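Local coordinates for internalin (Listeria monocytogenes serotype 4b, PDB 4FMZ), which is a leucine-rich-repeat protein of the internalin family, probably presenting a curved surface for adhesion to, and invasion of, host cells, at residues 201-206 and 223-228; 208-213 and 230-235. One frame throughout, in Å; residues are numbered along the deposited sequence.

Interaction 1: 201-206 and 223-228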
ATOM      1  N   LEU A 201       7.550  -9.308   7.941  1.00 25.73           N
ATOM      2  CA  LEU A 201       7.183  -8.700   6.663  1.00 23.97           C
ATOM      3  C   LEU A 201       7.345  -9.676   5.494  1.00 27.37           C
ATOM      4  O   LEU A 201       8.395 -10.283   5.330  1.00 26.05           O
ATOM      5  CB  LEU A 201       7.991  -7.416   6.432  1.00 23.76           C
ATOM      6  CG  LEU A 201       7.353  -6.329   5.554  1.00 28.00           C
ATOM      7  CD1 LEU A 201       6.023  -5.828   6.150  1.00 27.07           C
ATOM      8  CD2 LEU A 201       8.301  -5.160   5.378  1.00 29.81           C
ATOM      9  N   HIS A 202       6.285  -9.831   4.690  1.00 25.48           N
ATOM     10  CA  HIS A 202       6.302 -10.718   3.525  1.00 25.63           C
ATOM     11  C   HIS A 202       6.203  -9.908   2.227  1.00 26.51           C
ATOM     12  O   HIS A 202       6.574 -10.404   1.173  1.00 24.85           O
ATOM     13  CB  HIS A 202       5.150 -11.742   3.603  1.00 27.61           C
ATOM     14  CG  HIS A 202       5.358 -12.837   4.599  1.00 32.44           C
ATOM     15  ND1 HIS A 202       5.485 -12.569   5.949  1.00 35.09           N
ATOM     16  CD2 HIS A 202       5.338 -14.179   4.422  1.00 34.94           C
ATOM     17  CE1 HIS A 202       5.584 -13.748   6.543  1.00 35.20           C
ATOM     18  NE2 HIS A 202       5.514 -14.746   5.660  1.00 35.52           N
ATOM     19  N   TYR A 203       5.662  -8.677   2.305  1.00 22.92           N
ATOM     20  CA  TYR A 203       5.428  -7.786   1.161  1.00 22.15           C
ATOM     21  C   TYR A 203       5.903  -6.390   1.517  1.00 23.76           C
ATOM     22  O   TYR A 203       5.472  -5.809   2.513  1.00 23.65           O
ATOM     23  CB  TYR A 203       3.921  -7.814   0.751  1.00 23.85           C
ATOM     24  CG  TYR A 203       3.520  -9.203   0.307  1.00 28.69           C
ATOM     25  CD1 TYR A 203       3.683  -9.602  -1.014  1.00 31.40           C
ATOM     26  CD2 TYR A 203       3.148 -10.174   1.235  1.00 30.97           C
ATOM     27  CE1 TYR A 203       3.485 -10.923  -1.402  1.00 33.22           C
ATOM     28  CE2 TYR A 203       2.974 -11.504   0.863  1.00 32.68           C
ATOM     29  CZ  TYR A 203       3.137 -11.873  -0.459  1.00 38.30           C
ATOM     30  OH  TYR A 203       2.917 -13.173  -0.843  1.00 38.96           O
ATOM     31  N   PHE A 204       6.844  -5.889   0.753  1.00 19.74           N
ATOM     32  CA  PHE A 204       7.415  -4.572   0.990  1.00 19.47           C
ATOM     33  C   PHE A 204       7.578  -3.818  -0.332  1.00 24.12           C
ATOM     34  O   PHE A 204       8.182  -4.325  -1.276  1.00 23.57           O
ATOM     35  CB  PHE A 204       8.757  -4.696   1.721  1.00 20.75           C
ATOM     36  CG  PHE A 204       9.469  -3.415   2.099  1.00 22.31           C
ATOM     37  CD1 PHE A 204       8.754  -2.297   2.523  1.00 24.53           C
ATOM     38  CD2 PHE A 204      10.859  -3.362   2.137  1.00 24.34           C
ATOM     39  CE1 PHE A 204       9.418  -1.122   2.893  1.00 25.52           C
ATOM     40  CE2 PHE A 204      11.521  -2.198   2.530  1.00 27.53           C
ATOM     41  CZ  PHE A 204      10.793  -1.084   2.901  1.00 25.48           C
ATOM     42  N   THR A 205       7.024  -2.611  -0.383  1.00 20.62           N
ATOM     43  CA  THR A 205       7.135  -1.742  -1.548  1.00 20.52           C
ATOM     44  C   THR A 205       7.561  -0.356  -1.028  1.00 24.12           C
ATOM     45  O   THR A 205       7.052   0.122  -0.009  1.00 22.44           O
ATOM     46  CB  THR A 205       5.884  -1.793  -2.442  1.00 23.07           C
ATOM     47  OG1 THR A 205       6.093  -0.975  -3.598  1.00 22.04           O
ATOM     48  CG2 THR A 205       4.601  -1.403  -1.737  1.00 22.87           C
ATOM     49  N   ALA A 206       8.582   0.228  -1.674  1.00 19.96           N
ATOM     50  CA  ALA A 206       9.127   1.525  -1.278  1.00 19.71           C
ATOM     51  C   ALA A 206       9.798   2.172  -2.479  1.00 24.60           C
ATOM     52  O   ALA A 206      10.849   2.808  -2.342  1.00 24.24           O
ATOM     53  CB  ALA A 206      10.117   1.359  -0.116  1.00 20.58           C
ATOM     54  N   LEU A 223      10.426 -12.556   3.388  1.00 25.76           N
ATOM     55  CA  LEU A 223      10.030 -11.664   2.289  1.00 24.54           C
ATOM     56  C   LEU A 223       9.751 -12.434   1.009  1.00 27.11           C
ATOM     57  O   LEU A 223      10.576 -13.241   0.568  1.00 26.48           O
ATOM     58  CB  LEU A 223      11.086 -10.576   2.028  1.00 24.34           C
ATOM     59  CG  LEU A 223      10.570  -9.257   1.411  1.00 27.44           C
ATOM     60  CD1 LEU A 223       9.577  -8.531   2.362  1.00 26.20           C
ATOM     61  CD2 LEU A 223      11.722  -8.342   1.107  1.00 28.97           C
ATOM     62  N   ASN A 224       8.559 -12.198   0.436  1.00 23.11           N
ATOM     63  CA  ASN A 224       8.076 -12.840  -0.777  1.00 22.02           C
ATOM     64  C   ASN A 224       8.170 -11.881  -1.960  1.00 25.44           C
ATOM     65  O   ASN A 224       8.579 -12.301  -3.046  1.00 24.93           O
ATOM     66  CB  ASN A 224       6.626 -13.324  -0.578  1.00 22.69           C
ATOM     67  CG  ASN A 224       6.012 -13.919  -1.811  1.00 35.02           C
ATOM     68  OD1 ASN A 224       5.684 -13.209  -2.760  1.00 27.45           O
ATOM     69  ND2 ASN A 224       5.841 -15.228  -1.828  1.00 27.23           N
ATOM     70  N   SER A 225       7.773 -10.614  -1.765  1.00 21.17           N
ATOM     71  CA  SER A 225       7.807  -9.608  -2.825  0.50 20.10           C
ATOM     72  C   SER A 225       8.454  -8.317  -2.344  1.00 24.23           C
ATOM     73  O   SER A 225       8.152  -7.835  -1.251  1.00 24.61           O
ATOM     74  CB  SER A 225       6.400  -9.327  -3.350  0.50 21.82           C
ATOM     75  OG  SER A 225       5.793 -10.506  -3.852  0.50 25.21           O
ATOM     76  N   LEU A 226       9.350  -7.770  -3.157  1.00 20.51           N
ATOM     77  CA  LEU A 226      10.065  -6.532  -2.882  1.00 20.10           C
ATOM     78  C   LEU A 226      10.042  -5.669  -4.130  1.00 23.72           C
ATOM     79  O   LEU A 226      10.480  -6.112  -5.186  1.00 24.03           O
ATOM     80  CB  LEU A 226      11.523  -6.806  -2.406  1.00 20.10           C
ATOM     81  CG  LEU A 226      12.434  -5.575  -2.181  1.00 23.83           C
ATOM     82  CD1 LEU A 226      11.979  -4.747  -0.987  1.00 24.24           C
ATOM     83  CD2 LEU A 226      13.859  -6.003  -1.930  1.00 26.58           C
ATOM     84  N   LYS A 227       9.490  -4.459  -4.006  1.00 19.97           N
ATOM     85  CA  LYS A 227       9.398  -3.455  -5.068  1.00 19.80           C
ATOM     86  C   LYS A 227      10.067  -2.200  -4.531  1.00 23.53           C
ATOM     87  O   LYS A 227       9.556  -1.575  -3.607  1.00 22.55           O
ATOM     88  CB  LYS A 227       7.929  -3.198  -5.483  1.00 22.25           C
ATOM     89  CG  LYS A 227       7.163  -4.440  -5.953  1.00 34.63           C
ATOM     90  CD  LYS A 227       5.743  -4.074  -6.398  1.00 39.13           C
ATOM     91  CE  LYS A 227       4.966  -5.274  -6.875  1.00 50.74           C
ATOM     92  NZ  LYS A 227       4.527  -6.163  -5.761  1.00 64.22           N
ATOM     93  N   ILE A 228      11.261  -1.877  -5.034  1.00 21.18           N
ATOM     94  CA  ILE A 228      12.017  -0.752  -4.495  1.00 20.07           C
ATOM     95  C   ILE A 228      12.828  -0.064  -5.632  1.00 23.41           C
ATOM     96  O   ILE A 228      13.959   0.383  -5.437  1.00 21.59           O
ATOM     97  CB  ILE A 228      12.875  -1.278  -3.291  1.00 23.34           C
ATOM     98  CG1 ILE A 228      13.340  -0.157  -2.333  1.00 24.32           C
ATOM     99  CG2 ILE A 228      13.988  -2.265  -3.699  1.00 22.76           C
ATOM    100  CD1 ILE A 228      13.738  -0.640  -0.880  1.00 29.47           C
TER
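Two neighbouring rungs of a leucine-rich-repeat solenoid meet here, Tyr203, Phe204 and Thr205 pairing in parallel with Ser225, Leu226 and Lys227; the short strand axes lie 4.8 Å apart and diverge by 4°. The ladder begins at His202 O, which takes two N-H groups, Asn224 N at 2.8 Å and Ser225 N at 3.2 Å. Phe204 then works in both directions, its N giving to Ser225 O and its O taking from Lys227 N, before Ala206 N closes the ladder on Lys227 O.

On the face with Phe204 and Leu226 the side chains turn into the core. Phe204 has CG anti to the backbone N (chi1 -178°), and its ring atom CD2 lies 3.6 Å from Leu226 CD1, the two side chains side by side and pointing the same way. Leu223 CD1 lies 4.0 Å from Phe204 CB, and Leu248 lies against Leu226 from the next strand.

The other face is more polar. Tyr203 and Asn224 run alongside each other, ring and amide planes 34° apart, with Tyr203 OH 3.3 Å from Asn224 CG. In the modelled conformer Ser225 OG donates to Asn224 OD1 at 2.9 Å, in plane on a lone pair. Thr205 OG1 sits 3.4 Å from Lys227 CB and bonds to Asn185 of the preceding turn. Short parallel strands stacked one per repeat, here with Phe204 and Leu226 directed into the core, form the concave face of an LRR solenoid.

Interaction 2: 208-213 and 230-235. With EDO (1,2-ethanediol), chain E.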
ATOM      1  N   VAL A 208      10.563   4.875  -5.486  1.00 23.05           N
ATOM      2  CA  VAL A 208      10.614   6.339  -5.601  1.00 22.77           C
ATOM      3  C   VAL A 208      10.866   6.973  -4.212  1.00 26.86           C
ATOM      4  O   VAL A 208      10.033   7.669  -3.641  1.00 27.21           O
ATOM      5  CB  VAL A 208       9.388   6.949  -6.361  1.00 25.84           C
ATOM      6  CG1 VAL A 208       9.563   8.443  -6.610  1.00 25.62           C
ATOM      7  CG2 VAL A 208       9.180   6.246  -7.697  1.00 25.72           C
ATOM      8  N   ASN A 209      12.050   6.706  -3.677  1.00 23.04           N
ATOM      9  CA  ASN A 209      12.528   7.295  -2.438  1.00 22.96           C
ATOM     10  C   ASN A 209      13.989   7.682  -2.694  1.00 27.65           C
ATOM     11  O   ASN A 209      14.369   7.860  -3.862  1.00 27.28           O
ATOM     12  CB  ASN A 209      12.325   6.339  -1.235  1.00 22.40           C
ATOM     13  CG  ASN A 209      10.908   6.334  -0.732  1.00 33.89           C
ATOM     14  OD1 ASN A 209      10.448   7.305  -0.135  1.00 23.56           O
ATOM     15  ND2 ASN A 209      10.172   5.263  -0.984  1.00 23.58           N
ATOM     16  N   GLN A 210      14.792   7.828  -1.641  1.00 24.40           N
ATOM     17  CA  GLN A 210      16.208   8.189  -1.740  1.00 24.84           C
ATOM     18  C   GLN A 210      17.043   7.160  -0.953  1.00 27.79           C
ATOM     19  O   GLN A 210      18.053   7.511  -0.339  1.00 27.76           O
ATOM     20  CB  GLN A 210      16.421   9.624  -1.190  1.00 26.87           C
ATOM     21  CG  GLN A 210      15.759  10.736  -2.012  1.00 34.96           C
ATOM     22  CD  GLN A 210      15.552  11.997  -1.202  1.00 50.17           C
ATOM     23  OE1 GLN A 210      16.500  12.639  -0.732  1.00 47.39           O
ATOM     24  NE2 GLN A 210      14.298  12.388  -1.018  1.00 32.80           N
ATOM     25  N   ILE A 211      16.603   5.887  -0.968  1.00 23.55           N
ATOM     26  CA  ILE A 211      17.223   4.790  -0.223  1.00 23.41           C
ATOM     27  C   ILE A 211      18.556   4.364  -0.876  1.00 28.15           C
ATOM     28  O   ILE A 211      18.600   4.013  -2.061  1.00 27.13           O
ATOM     29  CB  ILE A 211      16.225   3.600  -0.062  1.00 25.92           C
ATOM     30  CG1 ILE A 211      14.945   4.048   0.730  1.00 25.62           C
ATOM     31  CG2 ILE A 211      16.888   2.409   0.656  1.00 26.42           C
ATOM     32  CD1 ILE A 211      13.690   3.171   0.495  1.00 30.63           C
ATOM     33  N   THR A 212      19.634   4.375  -0.080  1.00 26.34           N
ATOM     34  CA  THR A 212      20.972   3.988  -0.549  1.00 27.18           C
ATOM     35  C   THR A 212      21.395   2.604  -0.043  1.00 32.88           C
ATOM     36  O   THR A 212      22.311   2.004  -0.611  1.00 35.22           O
ATOM     37  CB  THR A 212      22.036   5.028  -0.102  1.00 33.70           C
ATOM     38  OG1 THR A 212      22.003   5.167   1.320  1.00 38.02           O
ATOM     39  CG2 THR A 212      21.841   6.388  -0.743  1.00 30.60           C
ATOM     40  N   ASP A 213      20.802   2.146   1.071  1.00 28.20           N
ATOM     41  CA  ASP A 213      21.198   0.917   1.744  1.00 27.71           C
ATOM     42  C   ASP A 213      19.992   0.043   2.111  1.00 30.08           C
ATOM     43  O   ASP A 213      19.092   0.496   2.820  1.00 29.27           O
ATOM     44  CB  ASP A 213      21.999   1.299   3.007  1.00 31.16           C
ATOM     45  CG  ASP A 213      22.575   0.179   3.860  1.00 38.93           C
ATOM     46  OD1 ASP A 213      22.466  -0.999   3.458  1.00 38.40           O
ATOM     47  OD2 ASP A 213      23.156   0.486   4.920  1.00 45.97           O
ATOM     48  N   ASN A 230      13.632   2.997  -8.488  1.00 23.29           N
ATOM     49  CA  ASN A 230      13.883   4.438  -8.330  1.00 23.29           C
ATOM     50  C   ASN A 230      14.351   4.800  -6.916  1.00 24.85           C
ATOM     51  O   ASN A 230      13.669   5.511  -6.163  1.00 23.95           O
ATOM     52  CB  ASN A 230      12.728   5.352  -8.727  1.00 24.58           C
ATOM     53  CG  ASN A 230      13.327   6.665  -9.267  1.00 50.76           C
ATOM     54  OD1 ASN A 230      14.209   7.299  -8.665  1.00 39.80           O
ATOM     55  ND2 ASN A 230      12.929   7.095 -10.433  1.00 45.16           N
ATOM     56  N   ASN A 231      15.516   4.295  -6.568  1.00 21.55           N
ATOM     57  CA  ASN A 231      16.183   4.594  -5.318  1.00 21.45           C
ATOM     58  C   ASN A 231      17.664   4.775  -5.663  1.00 26.34           C
ATOM     59  O   ASN A 231      17.986   5.007  -6.836  1.00 26.34           O
ATOM     60  CB  ASN A 231      15.911   3.506  -4.281  1.00 24.04           C
ATOM     61  CG  ASN A 231      14.592   3.711  -3.588  1.00 31.91           C
ATOM     62  OD1 ASN A 231      14.436   4.638  -2.806  1.00 21.95           O
ATOM     63  ND2 ASN A 231      13.598   2.902  -3.902  1.00 21.84           N
ATOM     64  N   LYS A 232      18.549   4.696  -4.680  1.00 23.53           N
ATOM     65  CA  LYS A 232      19.993   4.866  -4.911  1.00 23.56           C
ATOM     66  C   LYS A 232      20.741   3.621  -4.417  1.00 25.67           C
ATOM     67  O   LYS A 232      21.826   3.725  -3.855  1.00 26.24           O
ATOM     68  CB  LYS A 232      20.481   6.153  -4.200  1.00 27.12           C
ATOM     69  CG  LYS A 232      19.859   7.447  -4.752  1.00 43.45           C
ATOM     70  CD  LYS A 232      20.420   8.707  -4.082  1.00 55.87           C
ATOM     71  CE  LYS A 232      19.825   9.046  -2.737  1.00 67.14           C
ATOM     72  NZ  LYS A 232      20.437  10.267  -2.147  1.00 77.72           N
ATOM     73  N   ILE A 233      20.157   2.434  -4.635  1.00 21.54           N
ATOM     74  CA  ILE A 233      20.738   1.172  -4.171  1.00 21.58           C
ATOM     75  C   ILE A 233      21.871   0.709  -5.103  1.00 26.69           C
ATOM     76  O   ILE A 233      21.728   0.703  -6.333  1.00 25.22           O
ATOM     77  CB  ILE A 233      19.640   0.085  -4.027  1.00 23.64           C
ATOM     78  CG1 ILE A 233      18.539   0.535  -3.029  1.00 23.06           C
ATOM     79  CG2 ILE A 233      20.239  -1.269  -3.605  1.00 24.50           C
ATOM     80  CD1 ILE A 233      17.186  -0.063  -3.295  1.00 22.73           C
ATOM     81  N   THR A 234      22.979   0.271  -4.493  1.00 24.87           N
ATOM     82  CA  THR A 234      24.135  -0.245  -5.221  1.00 25.26           C
ATOM     83  C   THR A 234      24.365  -1.714  -4.868  1.00 30.94           C
ATOM     84  O   THR A 234      24.637  -2.516  -5.758  1.00 32.30           O
ATOM     85  CB  THR A 234      25.399   0.595  -4.927  1.00 30.82           C
ATOM     86  OG1 THR A 234      25.625   0.617  -3.515  1.00 34.93           O
ATOM     87  CG2 THR A 234      25.284   2.022  -5.414  1.00 26.51           C
ATOM     88  N   ASP A 235      24.240  -2.060  -3.566  1.00 27.02           N
ATOM     89  CA  ASP A 235      24.549  -3.376  -3.025  1.00 25.88           C
ATOM     90  C   ASP A 235      23.310  -4.225  -2.752  1.00 27.40           C
ATOM     91  O   ASP A 235      22.487  -3.881  -1.904  1.00 27.21           O
ATOM     92  CB  ASP A 235      25.400  -3.224  -1.746  1.00 27.79           C
ATOM     93  CG  ASP A 235      25.889  -4.523  -1.134  1.00 36.14           C
ATOM     94  OD1 ASP A 235      25.859  -5.559  -1.830  1.00 35.95           O
ATOM     95  OD2 ASP A 235      26.304  -4.503   0.039  1.00 43.94           O
TER
HETATM   96  C1  EDO E 403      11.935  12.080  -4.616  1.00 43.14           C
HETATM   97  O1  EDO E 403      11.082  13.012  -3.966  1.00 44.10           O
HETATM   98  C2  EDO E 403      11.864  10.726  -3.879  1.00 40.57           C
HETATM   99  O2  EDO E 403      12.272  10.906  -2.531  1.00 36.94           O
HETATM  100  O   HOH W   1      13.386   8.555  -6.256  1.00 31.02           O
HETATM  101  O   HOH W   2      23.326  -0.157  -1.684  1.00 29.98           O
HETATM  102  O   HOH W   3      22.490  -2.187   0.298  1.00 18.83           O
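The backbones of Val208-Thr212 and Asn230-Thr234 run 15° apart in direction without forming regular strands, and are joined by Asn209 N to Asn230 O (3.2 Å) and by Lys232 N to Ile211 O (2.7 Å). Both belong to the turns that leave the strands of successive leucine-rich repeats, and Asn209 and Asn231 are equivalent members of the asparagine ladder that runs through such solenoids.

Asn231 carries the contact. Its CG is anti to the carbonyl carbon, and OD1 faces the backbone N-H groups of Asn209 and Ile211 in the preceding repeat, accepting from Ile211 N at 3.1 Å with the donor tilted 25° from the amide plane; Asn209 N adds a weak bond to the same oxygen. The amide ND2 is taken by the backbone oxygens of Ile228 and Ala206, so both ends of this buried group are used and its flip is fixed. Asn209 repeats the scheme one turn back, its OD1 accepting from Asn187 N and Ile189 N.

Ile211 lies alongside Asn231, pointing the same way, with Ile211 CB 3.4 Å from Asn231 OD1; the apolar side chain therefore flanks the buried amide. Toward the surface, Lys232 bends at chi3 (-81°), bringing CE within 3.4 Å of Gln210 O, while Thr212 CG2 packs on Lys232 CB at 3.7 Å. Water joins the turns as well, one molecule donating to Thr212 O and accepting from Asp235 N. A 1,2-ethanediol, probably from the crystallisation liquor, is hydrogen-bonded to Asn187 O and Gln188 NE2, and Gln210 NE2 donates to its O2 at 2.9 Å.

In the fold
From the N terminus the chain passes through 201-206, then 208-213, returns to 223-228 and goes on to 230-235, so the segments alternate and the two contacts cross rather than nest. Each closes a loop of one repeat, with 16 residues between its segments. Interaction 1 pairs adjacent strands, whereas interaction 2 stacks the turns that follow them, their centres about 14 Å apart. They touch directly: the Asn231 amide bridges the two contacts, and Ile228 CD1 packs against Ile211 CD1. Together they tie two consecutive coils both at the strands and beyond them, within the middle of the solenoid.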